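Local structure of pullulanase (Bacillus acidopullulyticus, 2WAN) at residues A[495-498]-A[503-506]; A[507-512]-A[620-625]; A[547-552]-A[647-652]; A[558-563]-A[572-577]; A[630-635]-A[674-679]. The protein hydrolyses the alpha-1,6-glucosidic linkages of pullulan and probably those of branched starch polysaccharides. All blocks are in the same frame, centred on the assembly; numbering follows the deposited sequence.

Contact 1. Residues A[495-498]-A[503-506]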
# COMPACT_ATOMS: atom_id res chain seq x y z
N ASN A 495 -3.15 -13.95 -12.04
CA ASN A 495 -2.62 -15.14 -12.71
C ASN A 495 -3.15 -16.49 -12.20
O ASN A 495 -3.12 -17.49 -12.93
CB ASN A 495 -1.09 -15.10 -12.64
CG ASN A 495 -0.43 -16.17 -13.49
OD1 ASN A 495 -0.48 -16.12 -14.73
ND2 ASN A 495 0.15 -17.17 -12.83
N SER A 496 -3.64 -16.52 -10.95
CA SER A 496 -3.86 -17.78 -10.23
C SER A 496 -5.06 -18.60 -10.71
O SER A 496 -5.16 -19.80 -10.42
CB SER A 496 -3.95 -17.53 -8.72
OG SER A 496 -4.80 -16.42 -8.43
N ILE A 497 -5.95 -17.97 -11.47
CA ILE A 497 -7.09 -18.68 -12.02
C ILE A 497 -6.91 -18.84 -13.53
O ILE A 497 -6.70 -17.86 -14.26
CB ILE A 497 -8.44 -17.96 -11.71
CG1 ILE A 497 -8.67 -17.89 -10.18
CG2 ILE A 497 -9.63 -18.64 -12.48
CD1 ILE A 497 -9.98 -17.21 -9.76
N ASP A 498 -6.94 -20.08 -13.99
CA ASP A 498 -6.96 -20.41 -15.41
C ASP A 498 -8.37 -20.08 -15.89
O ASP A 498 -9.33 -20.65 -15.40
CB ASP A 498 -6.63 -21.90 -15.58
CG ASP A 498 -6.76 -22.41 -17.02
OD1 ASP A 498 -7.31 -21.74 -17.93
OD2 ASP A 498 -6.30 -23.54 -17.24
N ASP A 503 -13.93 -21.61 -12.16
CA ASP A 503 -14.49 -21.84 -10.84
C ASP A 503 -13.47 -22.27 -9.78
O ASP A 503 -13.85 -22.65 -8.67
CB ASP A 503 -15.69 -22.79 -10.91
CG ASP A 503 -16.82 -22.24 -11.76
OD1 ASP A 503 -17.30 -21.10 -11.49
OD2 ASP A 503 -17.22 -22.93 -12.73
N THR A 504 -12.18 -22.21 -10.11
CA THR A 504 -11.20 -22.37 -9.05
C THR A 504 -11.26 -21.10 -8.20
O THR A 504 -11.77 -20.06 -8.65
CB THR A 504 -9.77 -22.68 -9.55
OG1 THR A 504 -9.33 -21.65 -10.43
CG2 THR A 504 -9.74 -24.04 -10.29
N TYR A 505 -10.80 -21.20 -6.96
CA TYR A 505 -10.94 -20.10 -6.01
C TYR A 505 -9.64 -19.35 -5.76
O TYR A 505 -8.65 -19.96 -5.39
CB TYR A 505 -11.46 -20.64 -4.65
CG TYR A 505 -11.82 -19.47 -3.76
CD1 TYR A 505 -10.86 -18.86 -2.94
CD2 TYR A 505 -13.09 -18.91 -3.83
CE1 TYR A 505 -11.18 -17.74 -2.17
CE2 TYR A 505 -13.42 -17.79 -3.07
CZ TYR A 505 -12.48 -17.22 -2.25
OH TYR A 505 -12.82 -16.11 -1.51
N ASN A 506 -9.64 -18.02 -5.88
CA ASN A 506 -8.52 -17.24 -5.36
C ASN A 506 -8.93 -15.82 -4.98
O ASN A 506 -9.78 -15.21 -5.65
CB ASN A 506 -7.35 -17.19 -6.36
CG ASN A 506 -6.00 -16.90 -5.70
OD1 ASN A 506 -5.68 -15.75 -5.37
ND2 ASN A 506 -5.19 -17.95 -5.54
O HOH W 1 -7.06 -21.36 -9.07
O HOH W 2 -8.14 -22.26 -12.59

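Contact 2. Residues A[507-512]-A[620-625]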
# COMPACT_ATOMS: atom_id res chain seq x y z
N TRP A 507 -8.32 -15.27 -3.94
CA TRP A 507 -8.52 -13.86 -3.60
C TRP A 507 -8.07 -12.89 -4.70
O TRP A 507 -8.68 -11.83 -4.86
CB TRP A 507 -7.80 -13.44 -2.32
CG TRP A 507 -8.43 -13.89 -1.04
CD1 TRP A 507 -9.71 -14.36 -0.86
CD2 TRP A 507 -7.82 -13.87 0.25
NE1 TRP A 507 -9.92 -14.66 0.46
CE2 TRP A 507 -8.78 -14.36 1.17
CE3 TRP A 507 -6.55 -13.51 0.72
CZ2 TRP A 507 -8.50 -14.51 2.53
CZ3 TRP A 507 -6.27 -13.65 2.09
CH2 TRP A 507 -7.25 -14.14 2.97
N GLY A 508 -6.99 -13.23 -5.40
CA GLY A 508 -6.50 -12.41 -6.50
C GLY A 508 -5.34 -11.47 -6.21
O GLY A 508 -5.18 -10.45 -6.91
N TYR A 509 -4.52 -11.79 -5.20
CA TYR A 509 -3.38 -10.90 -4.87
C TYR A 509 -2.13 -11.19 -5.70
O TYR A 509 -1.03 -10.82 -5.29
CB TYR A 509 -3.09 -10.86 -3.34
CG TYR A 509 -4.27 -10.26 -2.62
CD1 TYR A 509 -4.45 -8.87 -2.61
CD2 TYR A 509 -5.23 -11.06 -2.00
CE1 TYR A 509 -5.56 -8.30 -2.01
CE2 TYR A 509 -6.32 -10.51 -1.39
CZ TYR A 509 -6.48 -9.12 -1.40
OH TYR A 509 -7.61 -8.57 -0.82
N ASP A 510 -2.31 -11.82 -6.86
CA ASP A 510 -1.21 -12.10 -7.81
C ASP A 510 -1.47 -11.44 -9.19
O ASP A 510 -1.68 -12.13 -10.20
CB ASP A 510 -0.94 -13.61 -7.91
CG ASP A 510 -2.12 -14.41 -8.42
OD1 ASP A 510 -3.28 -14.13 -8.06
OD2 ASP A 510 -1.88 -15.36 -9.20
N PRO A 511 -1.45 -10.09 -9.24
CA PRO A 511 -1.85 -9.41 -10.48
C PRO A 511 -0.93 -9.69 -11.67
O PRO A 511 0.29 -9.89 -11.52
CB PRO A 511 -1.79 -7.93 -10.10
CG PRO A 511 -0.81 -7.88 -8.97
CD PRO A 511 -1.02 -9.13 -8.20
N ARG A 512 -1.53 -9.70 -12.85
CA ARG A 512 -0.79 -9.92 -14.10
C ARG A 512 -1.09 -8.83 -15.13
O ARG A 512 -0.16 -8.33 -15.78
CB ARG A 512 -1.14 -11.29 -14.70
CG ARG A 512 -0.35 -11.67 -15.99
CD ARG A 512 -0.77 -13.07 -16.47
NE ARG A 512 -2.16 -13.03 -16.94
CZ ARG A 512 -3.02 -14.03 -16.86
NH1 ARG A 512 -2.67 -15.21 -16.35
NH2 ARG A 512 -4.25 -13.85 -17.32
N ARG A 620 -8.44 0.89 -2.40
CA ARG A 620 -7.78 0.29 -1.24
C ARG A 620 -6.46 -0.30 -1.73
O ARG A 620 -6.44 -1.27 -2.47
CB ARG A 620 -8.67 -0.81 -0.63
CG ARG A 620 -8.03 -1.66 0.52
CD ARG A 620 -7.59 -3.04 0.06
NE ARG A 620 -7.15 -3.84 1.21
CZ ARG A 620 -6.19 -4.77 1.19
NH1 ARG A 620 -5.54 -5.05 0.07
NH2 ARG A 620 -5.88 -5.42 2.31
N PHE A 621 -5.35 0.31 -1.31
CA PHE A 621 -4.01 -0.09 -1.74
C PHE A 621 -3.41 -1.19 -0.85
O PHE A 621 -3.06 -0.95 0.32
CB PHE A 621 -3.09 1.13 -1.84
CG PHE A 621 -3.51 2.11 -2.91
CD1 PHE A 621 -3.08 1.94 -4.24
CD2 PHE A 621 -4.32 3.19 -2.60
CE1 PHE A 621 -3.47 2.85 -5.24
CE2 PHE A 621 -4.73 4.12 -3.60
CZ PHE A 621 -4.29 3.95 -4.91
N ASP A 622 -3.37 -2.40 -1.39
CA ASP A 622 -2.71 -3.54 -0.74
C ASP A 622 -1.26 -3.15 -0.40
O ASP A 622 -0.59 -2.54 -1.22
CB ASP A 622 -2.73 -4.74 -1.69
CG ASP A 622 -2.21 -6.00 -1.05
OD1 ASP A 622 -2.91 -6.54 -0.16
OD2 ASP A 622 -1.12 -6.45 -1.45
N LEU A 623 -0.82 -3.48 0.81
CA LEU A 623 0.55 -3.14 1.28
C LEU A 623 1.00 -1.75 0.79
O LEU A 623 2.09 -1.59 0.23
CB LEU A 623 1.55 -4.24 0.88
CG LEU A 623 1.21 -5.66 1.34
CD1 LEU A 623 2.24 -6.67 0.85
CD2 LEU A 623 1.07 -5.74 2.87
N MET A 624 0.15 -0.76 1.04
CA MET A 624 0.37 0.62 0.61
C MET A 624 1.72 1.22 1.06
O MET A 624 2.32 2.04 0.34
CB MET A 624 -0.78 1.49 1.09
CG MET A 624 -0.71 2.92 0.53
SD MET A 624 -2.17 3.87 0.97
CE MET A 624 -1.95 4.06 2.75
N ALA A 625 2.20 0.80 2.23
CA ALA A 625 3.51 1.27 2.72
C ALA A 625 4.58 1.14 1.63
O ALA A 625 5.39 2.04 1.44
CB ALA A 625 3.93 0.49 3.97

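Contact 3. Residues A[547-552]-A[647-652]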
# COMPACT_ATOMS: atom_id res chain seq x y z
N GLY A 547 -21.17 3.36 -3.60
CA GLY A 547 -19.91 3.53 -4.31
C GLY A 547 -19.12 2.25 -4.43
O GLY A 547 -19.41 1.26 -3.76
N VAL A 548 -18.09 2.28 -5.27
CA VAL A 548 -17.20 1.12 -5.45
C VAL A 548 -15.74 1.54 -5.28
O VAL A 548 -15.22 2.38 -6.03
CB VAL A 548 -17.35 0.50 -6.85
CG1 VAL A 548 -16.33 -0.66 -7.05
CG2 VAL A 548 -18.77 0.00 -7.06
N ASN A 549 -15.08 0.93 -4.29
CA ASN A 549 -13.64 1.09 -4.09
C ASN A 549 -12.93 -0.19 -4.53
O ASN A 549 -13.30 -1.28 -4.09
CB ASN A 549 -13.31 1.35 -2.61
CG ASN A 549 -13.84 2.69 -2.10
OD1 ASN A 549 -14.27 3.54 -2.87
ND2 ASN A 549 -13.80 2.87 -0.77
N MET A 550 -11.93 -0.08 -5.39
CA MET A 550 -11.19 -1.28 -5.80
C MET A 550 -10.00 -1.57 -4.91
O MET A 550 -9.14 -0.72 -4.74
CB MET A 550 -10.72 -1.13 -7.26
CG MET A 550 -11.83 -1.38 -8.28
SD MET A 550 -11.27 -1.02 -9.99
CE MET A 550 -9.92 -2.19 -10.20
N ASP A 551 -9.94 -2.79 -4.38
CA ASP A 551 -8.67 -3.34 -3.82
C ASP A 551 -7.70 -3.50 -5.00
O ASP A 551 -8.02 -4.19 -5.97
CB ASP A 551 -8.98 -4.69 -3.17
CG ASP A 551 -7.84 -5.24 -2.33
OD1 ASP A 551 -6.67 -4.84 -2.52
OD2 ASP A 551 -8.13 -6.08 -1.46
N VAL A 552 -6.54 -2.85 -4.93
CA VAL A 552 -5.54 -2.91 -6.01
C VAL A 552 -4.16 -3.29 -5.47
O VAL A 552 -3.78 -2.89 -4.36
CB VAL A 552 -5.48 -1.58 -6.82
CG1 VAL A 552 -6.78 -1.38 -7.65
CG2 VAL A 552 -5.27 -0.38 -5.87
N VAL A 647 -11.93 8.54 -2.56
CA VAL A 647 -11.41 8.07 -1.26
C VAL A 647 -10.29 7.06 -1.49
O VAL A 647 -10.46 6.11 -2.25
CB VAL A 647 -12.52 7.44 -0.41
CG1 VAL A 647 -11.97 6.94 0.95
CG2 VAL A 647 -13.65 8.45 -0.19
N LEU A 648 -9.16 7.30 -0.83
CA LEU A 648 -7.94 6.54 -1.05
C LEU A 648 -7.37 6.10 0.29
O LEU A 648 -7.22 6.93 1.19
CB LEU A 648 -6.90 7.39 -1.78
CG LEU A 648 -7.40 8.04 -3.07
CD1 LEU A 648 -6.45 9.17 -3.50
CD2 LEU A 648 -7.60 6.99 -4.17
N TYR A 649 -7.04 4.82 0.42
CA TYR A 649 -6.50 4.32 1.70
C TYR A 649 -5.82 2.98 1.48
O TYR A 649 -5.89 2.40 0.38
CB TYR A 649 -7.63 4.20 2.76
CG TYR A 649 -8.78 3.37 2.25
CD1 TYR A 649 -9.77 3.95 1.43
CD2 TYR A 649 -8.85 2.00 2.52
CE1 TYR A 649 -10.82 3.19 0.91
CE2 TYR A 649 -9.89 1.23 2.01
CZ TYR A 649 -10.87 1.82 1.20
OH TYR A 649 -11.89 1.05 0.69
N GLY A 650 -5.12 2.48 2.50
CA GLY A 650 -4.47 1.18 2.36
C GLY A 650 -3.75 0.71 3.60
O GLY A 650 -3.81 1.37 4.64
N GLU A 651 -3.06 -0.43 3.48
CA GLU A 651 -2.39 -1.04 4.63
C GLU A 651 -1.04 -0.37 4.92
O GLU A 651 -0.17 -0.32 4.03
CB GLU A 651 -2.15 -2.52 4.39
CG GLU A 651 -3.41 -3.34 4.15
CD GLU A 651 -3.08 -4.75 3.72
OE1 GLU A 651 -2.40 -4.95 2.67
OE2 GLU A 651 -3.51 -5.69 4.44
N PRO A 652 -0.87 0.15 6.14
CA PRO A 652 0.39 0.86 6.47
C PRO A 652 1.48 -0.12 6.94
O PRO A 652 2.15 0.11 7.96
CB PRO A 652 -0.05 1.80 7.60
CG PRO A 652 -1.06 0.95 8.36
CD PRO A 652 -1.89 0.36 7.20

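Contact 4. Residues A[558-563]-A[572-577]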
# COMPACT_ATOMS: atom_id res chain seq x y z
N PHE A 558 2.58 -11.12 -10.05
CA PHE A 558 2.46 -12.56 -9.78
C PHE A 558 3.81 -13.29 -9.74
O PHE A 558 4.01 -14.23 -8.95
CB PHE A 558 1.52 -13.21 -10.81
CG PHE A 558 2.15 -13.45 -12.15
CD1 PHE A 558 2.31 -12.42 -13.07
CD2 PHE A 558 2.62 -14.73 -12.49
CE1 PHE A 558 2.92 -12.64 -14.30
CE2 PHE A 558 3.21 -14.96 -13.72
CZ PHE A 558 3.37 -13.91 -14.62
N ASP A 559 4.74 -12.85 -10.59
CA ASP A 559 6.10 -13.39 -10.62
C ASP A 559 6.97 -12.38 -11.33
O ASP A 559 6.49 -11.35 -11.85
CB ASP A 559 6.12 -14.73 -11.37
CG ASP A 559 7.27 -15.65 -10.95
OD1 ASP A 559 8.19 -15.22 -10.20
OD2 ASP A 559 7.24 -16.82 -11.37
N VAL A 560 8.27 -12.69 -11.36
CA VAL A 560 9.24 -11.92 -12.13
C VAL A 560 9.82 -12.80 -13.22
O VAL A 560 9.52 -14.01 -13.27
CB VAL A 560 10.38 -11.38 -11.24
CG1 VAL A 560 9.84 -10.30 -10.33
CG2 VAL A 560 11.01 -12.53 -10.44
N MET A 561 10.65 -12.20 -14.07
CA MET A 561 11.33 -12.87 -15.19
C MET A 561 10.39 -13.28 -16.34
O MET A 561 10.69 -13.03 -17.51
CB MET A 561 12.18 -14.06 -14.70
CG MET A 561 13.47 -13.63 -14.00
SD MET A 561 14.21 -14.96 -13.02
CE MET A 561 14.26 -16.32 -14.20
N VAL A 562 9.26 -13.91 -15.99
CA VAL A 562 8.23 -14.30 -16.96
C VAL A 562 7.12 -13.23 -17.09
O VAL A 562 6.20 -13.37 -17.90
CB VAL A 562 7.58 -15.66 -16.61
CG1 VAL A 562 8.59 -16.82 -16.81
CG2 VAL A 562 6.98 -15.66 -15.19
N SER A 563 7.24 -12.18 -16.28
CA SER A 563 6.28 -11.08 -16.30
C SER A 563 6.51 -10.20 -17.53
O SER A 563 7.63 -10.09 -18.00
CB SER A 563 6.39 -10.24 -15.02
OG SER A 563 7.62 -9.53 -14.91
N TYR A 572 13.81 -3.54 -14.23
CA TYR A 572 13.64 -2.14 -13.88
C TYR A 572 12.32 -1.82 -13.17
O TYR A 572 12.26 -0.85 -12.41
CB TYR A 572 13.79 -1.24 -15.11
CG TYR A 572 13.78 0.24 -14.78
CD1 TYR A 572 14.91 0.86 -14.26
CD2 TYR A 572 12.64 1.02 -15.00
CE1 TYR A 572 14.90 2.20 -13.95
CE2 TYR A 572 12.62 2.36 -14.69
CZ TYR A 572 13.76 2.95 -14.16
OH TYR A 572 13.75 4.26 -13.85
N TYR A 573 11.27 -2.60 -13.42
CA TYR A 573 9.98 -2.33 -12.75
C TYR A 573 9.95 -2.83 -11.31
O TYR A 573 8.97 -2.58 -10.59
CB TYR A 573 8.79 -2.91 -13.55
CG TYR A 573 8.45 -2.13 -14.81
CD1 TYR A 573 7.60 -1.01 -14.75
CD2 TYR A 573 8.97 -2.50 -16.06
CE1 TYR A 573 7.26 -0.28 -15.91
CE2 TYR A 573 8.65 -1.79 -17.21
CZ TYR A 573 7.80 -0.68 -17.13
OH TYR A 573 7.47 0.02 -18.28
N TYR A 574 11.03 -3.50 -10.87
CA TYR A 574 11.09 -4.15 -9.55
C TYR A 574 12.26 -3.61 -8.73
O TYR A 574 13.20 -3.07 -9.29
CB TYR A 574 11.30 -5.65 -9.72
CG TYR A 574 10.20 -6.30 -10.50
CD1 TYR A 574 8.99 -6.63 -9.89
CD2 TYR A 574 10.34 -6.56 -11.87
CE1 TYR A 574 7.94 -7.20 -10.62
CE2 TYR A 574 9.30 -7.15 -12.60
CZ TYR A 574 8.11 -7.46 -11.97
OH TYR A 574 7.06 -8.04 -12.67
N ARG A 575 12.20 -3.77 -7.40
CA ARG A 575 13.32 -3.38 -6.54
C ARG A 575 14.35 -4.50 -6.45
O ARG A 575 14.02 -5.66 -6.26
CB ARG A 575 12.84 -2.91 -5.15
CG ARG A 575 11.91 -1.69 -5.21
CD ARG A 575 11.47 -1.17 -3.82
NE ARG A 575 10.66 0.03 -4.01
CZ ARG A 575 9.42 0.20 -3.57
NH1 ARG A 575 8.82 -0.74 -2.84
NH2 ARG A 575 8.78 1.34 -3.84
N THR A 576 15.62 -4.13 -6.61
CA THR A 576 16.71 -5.10 -6.47
C THR A 576 17.75 -4.51 -5.51
O THR A 576 17.82 -3.29 -5.34
CB THR A 576 17.38 -5.42 -7.83
OG1 THR A 576 17.89 -4.22 -8.41
CG2 THR A 576 16.38 -6.08 -8.79
N ASP A 577 18.53 -5.39 -4.89
CA ASP A 577 19.58 -4.95 -3.98
C ASP A 577 20.92 -4.86 -4.71
O ASP A 577 20.99 -5.02 -5.93
CB ASP A 577 19.67 -5.86 -2.73
CG ASP A 577 19.95 -7.33 -3.07
OD1 ASP A 577 20.58 -7.63 -4.11
OD2 ASP A 577 19.54 -8.19 -2.27

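Contact 5. Residues A[630-635]-A[674-679]. With ACT (acetate ion), chain O.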
# COMPACT_ATOMS: atom_id res chain seq x y z
N ASP A 630 5.96 9.67 -1.60
CA ASP A 630 5.96 10.53 -2.77
C ASP A 630 4.96 10.06 -3.80
O ASP A 630 4.21 10.86 -4.37
CB ASP A 630 7.38 10.60 -3.36
CG ASP A 630 8.33 11.43 -2.49
OD1 ASP A 630 7.88 12.02 -1.49
OD2 ASP A 630 9.54 11.47 -2.82
N THR A 631 4.93 8.75 -4.02
CA THR A 631 3.97 8.14 -4.94
C THR A 631 2.51 8.32 -4.50
O THR A 631 1.66 8.69 -5.30
CB THR A 631 4.32 6.67 -5.18
OG1 THR A 631 5.61 6.60 -5.82
CG2 THR A 631 3.28 5.96 -6.07
N MET A 632 2.23 8.07 -3.22
CA MET A 632 0.86 8.22 -2.72
C MET A 632 0.37 9.67 -2.77
O MET A 632 -0.80 9.94 -3.02
CB MET A 632 0.72 7.67 -1.30
CG MET A 632 0.87 6.15 -1.16
SD MET A 632 -0.03 5.18 -2.40
CE MET A 632 -1.67 5.86 -2.30
N ALA A 633 1.28 10.60 -2.50
CA ALA A 633 0.95 12.01 -2.62
C ALA A 633 0.54 12.32 -4.06
O ALA A 633 -0.41 13.06 -4.30
CB ALA A 633 2.15 12.88 -2.18
N LYS A 634 1.27 11.76 -5.03
CA LYS A 634 0.95 12.03 -6.44
C LYS A 634 -0.36 11.38 -6.88
O LYS A 634 -1.14 11.99 -7.62
CB LYS A 634 2.08 11.59 -7.37
CG LYS A 634 3.31 12.47 -7.32
CD LYS A 634 4.34 11.97 -8.32
CE LYS A 634 5.50 12.94 -8.46
NZ LYS A 634 6.48 12.37 -9.43
N ILE A 635 -0.58 10.14 -6.43
CA ILE A 635 -1.85 9.47 -6.69
C ILE A 635 -3.00 10.32 -6.15
O ILE A 635 -3.97 10.61 -6.87
CB ILE A 635 -1.88 8.05 -6.08
CG1 ILE A 635 -0.96 7.12 -6.88
CG2 ILE A 635 -3.35 7.49 -6.01
CD1 ILE A 635 -0.72 5.75 -6.23
N LEU A 674 -1.79 13.94 3.43
CA LEU A 674 -1.67 13.49 2.03
C LEU A 674 -3.00 13.27 1.32
O LEU A 674 -3.03 13.09 0.09
CB LEU A 674 -0.82 12.23 1.92
CG LEU A 674 0.64 12.35 2.37
CD1 LEU A 674 1.40 11.07 1.98
CD2 LEU A 674 1.31 13.61 1.80
N GLY A 675 -4.09 13.24 2.07
CA GLY A 675 -5.43 12.98 1.48
C GLY A 675 -5.69 11.49 1.30
O GLY A 675 -6.48 11.08 0.44
N ILE A 676 -5.04 10.69 2.14
CA ILE A 676 -5.19 9.23 2.13
C ILE A 676 -5.31 8.70 3.57
O ILE A 676 -4.87 9.34 4.52
CB ILE A 676 -3.99 8.52 1.43
CG1 ILE A 676 -2.74 8.53 2.34
CG2 ILE A 676 -3.74 9.09 0.00
CD1 ILE A 676 -1.48 7.84 1.73
N GLY A 677 -5.90 7.52 3.70
CA GLY A 677 -6.09 6.87 5.00
C GLY A 677 -5.33 5.57 5.18
O GLY A 677 -4.88 4.96 4.20
N VAL A 678 -5.16 5.15 6.43
CA VAL A 678 -4.48 3.87 6.71
C VAL A 678 -5.34 2.99 7.61
O VAL A 678 -6.00 3.49 8.51
CB VAL A 678 -3.07 4.07 7.34
CG1 VAL A 678 -2.15 4.75 6.35
CG2 VAL A 678 -3.14 4.88 8.67
N PHE A 679 -5.33 1.69 7.35
CA PHE A 679 -6.01 0.75 8.22
C PHE A 679 -5.42 0.84 9.62
O PHE A 679 -4.19 0.84 9.80
CB PHE A 679 -5.86 -0.68 7.69
CG PHE A 679 -6.82 -0.99 6.60
CD1 PHE A 679 -8.16 -1.26 6.90
CD2 PHE A 679 -6.40 -0.99 5.27
CE1 PHE A 679 -9.10 -1.54 5.87
CE2 PHE A 679 -7.32 -1.28 4.25
CZ PHE A 679 -8.65 -1.57 4.55
C ACT O . 8.40 6.61 -3.34
O ACT O . 7.26 7.12 -3.51
OXT ACT O . 9.10 7.03 -2.39
CH3 ACT O . 8.92 5.52 -4.21

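Contact 1. Residues A[495-498]-A[503-506]
Ser496 and Ile497 face Thr504 and Asn506 across the loop that joins strands 492-494 and 511-513, a two-stranded antiparallel hairpin carried by the alpha-amylase-type catalytic barrel. At one end Ser496 stands over the flat amide of Asn506: OG lies 3.0 Å from CG, almost straight above it, and 3.3 Å from each of OD1 and ND2. From over this face the angle is unsuited to a hydrogen bond with OD1 or ND2; the partner of Ser496 OG is Asp510 OD1, while Asn506 OD1 accepts from Gly508 N, closing an Asx turn. With CG anti to the backbone N (chi1 -157°), Asn506 swings its amide beneath the serine. Replaced by an alanine, Asn506 would probably leave Gly508 N without its side-chain acceptor and open a gap under the Ser496 hydroxyl. At the other end Ile497 and Thr504 lie alongside each other, pointing opposite ways. The buried isoleucine extends along the opposing chain, its CD1 coming within 3.5 Å of Thr504 O, while its CG2 branch lies 3.7 Å from Thr504 OG1. Two waters lie where the backbones stay too far apart to bond directly. Water 1 makes the firm bridge, donating to Ser496 O and bonding to Thr504 OG1. Water 2 accepts from Asp498 N at 2.9 Å but lies unusually close to Thr504 OG1, making this second link doubtful.

Contact 2. Residues A[507-512]-A[620-625]
Tyr509 meets Arg620 and Asp622 because three side chains turn into one space. Tyr509 has its CG beside the backbone N, which sends the ring toward the 620-625 segment; Asp622 extends with CG trans to N (chi1 -174°), bringing its carboxylate against the ring; and Arg620 bends at chi2 (-104°), which folds its guanidinium back toward both. Asp622 OD1 lies 3.7 Å from Tyr509 CE1 and approaches the ring obliquely. Arg620 NH1 is 3.9 Å from the same CE1, and the ring and guanidinium planes stand 55° apart. Tyr509 OH passes over one guanidinium face, 4.2 Å from NH1, too far for a bond. The scaffold is the beta/alpha barrel of the alpha-amylase family: Arg620 lies near the end of strand 618-621 and begins an Arg-Phe-Asp sequence whose aspartate position carries the nucleophile in relatives, consistent with Asp622 having that role here. Arg620 NH1 donates to Asp622 OD1 at 3.0 Å within a salt bridge; the oxygen uses its anti lone pair and lies close to the guanidinium plane. Asp551 also takes NH1 and Glu651 takes NH2, so the one guanidinium is shared among three carboxylates. Asp622 OD2 bonds to Asn555, which helps fix the carboxylate rotation, while Tyr509 OH bonds to Asp551 and Gln489.

Contact 3. Residues A[547-552]-A[647-652]
Asn549 and Tyr649 meet inside the eight-stranded parallel barrel of the alpha-amylase-type catalytic domain. Their strands, 547-552 and 647-650, are not sheet neighbours, since 618-621 runs between them; the contact is made by side chains spanning that interval within the barrel. Its close part is small and specific. Asn549 ND2 donates to Tyr649 OH at 3.0 Å with an N-H...O angle of 153°, arriving at the edge of the phenol near the ring plane. The amide and ring planes are inclined by 61°, yet the hydroxyl oxygen is tilted only 18° from the amide plane. The same nitrogen lies 3.4 Å from Tyr649 CE1, and Asn549 CB is 3.6 Å from Tyr649 OH, so the hydroxyl end of the phenol is held against the asparagine from CB to amide. Tyr649 reaches it by placing CG between its backbone N and carbonyl carbon, which swings the ring toward strand 547-552. Beyond this pair the segments hardly touch; even their closest CA atoms, those of Asn549 and Val647, are 7.9 Å apart. Nearer the C-terminal ends Asp551 OD1 and Glu651 OE1 are 6.7 Å apart, with Arg620 salt-bridged to both residues. Asn549 and Tyr649 are both buried, and protein groups supply further partners: Tyr649 OH also bonds to Gln487 OE1, and Asn549 ND2 makes a weak bond to Glu433. The phenol oxygen accepts a hydrogen bond from the asparagine amide and probably donates its own hydrogen in a bond to Gln487 OE1.

Contact 4. Residues A[558-563]-A[572-577]
Tyr574 reaches across to Val560 and Ser563, its CG beside the backbone N (chi1 -60°) and its CB directed at the 558-563 loop. Past CB, the ring slides beneath the valine. CG lies 4.0 Å from Val560 CG1, CD1 is closer, and CE1 comes to 3.6 Å. This methyl sits over the ring centre, 3.6 Å from the centroid and only 10° off the normal, a well-formed CH-pi contact on one face. At the tip, Tyr574 OH hydrogen-bonds to Ser563 OG at 2.7 Å; the serine oxygen lies at the ring edge, near its plane. Thr557 OG1 is a second partner, so two bonds hold the phenol oxygen and oppose swinging of the ring. In place of Tyr574, a phenylalanine would keep the face for Val560 but would probably leave Ser563 and Thr557 without their shared phenol partner. Ser563 is also the N-cap of helix 564-568, where its side chain caps a backbone N. Tyr574 thus ties the loop after that short helix to the helix's start, with Phe565 and Asp566 of 564-568 touching the ring, in the excursion between strand 547-552 and helix 597-614 of the barrel.

Contact 5. Residues A[630-635]-A[674-679]
In the catalytic beta/alpha barrel, helix 629-642 packs on the loop leading into strand 677-679, bringing Met632 and Ala633 against Ile676 and Leu674. The helix follows strand 618-621 and leads to strand 647-650; the opposing residues lie in the approach to the next strand round the barrel. The contact is apolar and made by few atoms. Ile676 carries CG1 between its backbone N and carbonyl carbon (chi1 75°), which lifts CD1 to the helix, 3.7 Å from Met632 CB and 4.1 Å from Met632 CG. The two side chains cross at about a right angle, the isoleucine touching the base of the methionine. Met632 then folds at chi2 and chi3, and its far end packs on Phe621 of the barrel strand. One residue further along the helix, Ala633 CB meets the CD2 branch of Leu674 at 4.1 Å. The short alanine side chain lets the backbones come close here, with the CA atoms of Ala633 and Leu674 5.5 Å apart. A polar tie lies just beyond: Leu674 O accepts from Ser636 OG, one helical turn after Met632. Away from this apolar patch, the N-terminal turn of the helix holds an acetate ion, probably taken from the crystallisation liquor. The partial positive charge of the helix start would probably help to hold this anion. Thr631 grips a single acetate oxygen twice, through its backbone N at 2.9 Å and through OG1, also at 2.9 Å.

Running from the N terminus, contact 1 closes first, folding back the loop of hairpin 492-494/511-513. The chain continues directly into contact 2, whose span from 507-512 to 620-625 joins that hairpin to barrel strand 618-621. Contact 3 opens within this span and ends beyond it, so the two cross, linking strands 547-552 and 647-650 on both sides of 618-621. Contact 4 lies wholly within both spans and closes the excursion around helix 564-568; Phe558 touches contacts 1 and 2. Contact 5 opens after contact 2 has closed and crosses contact 3, tying helix 629-642 to the approach to strand 677-679, which pairs with 647-650.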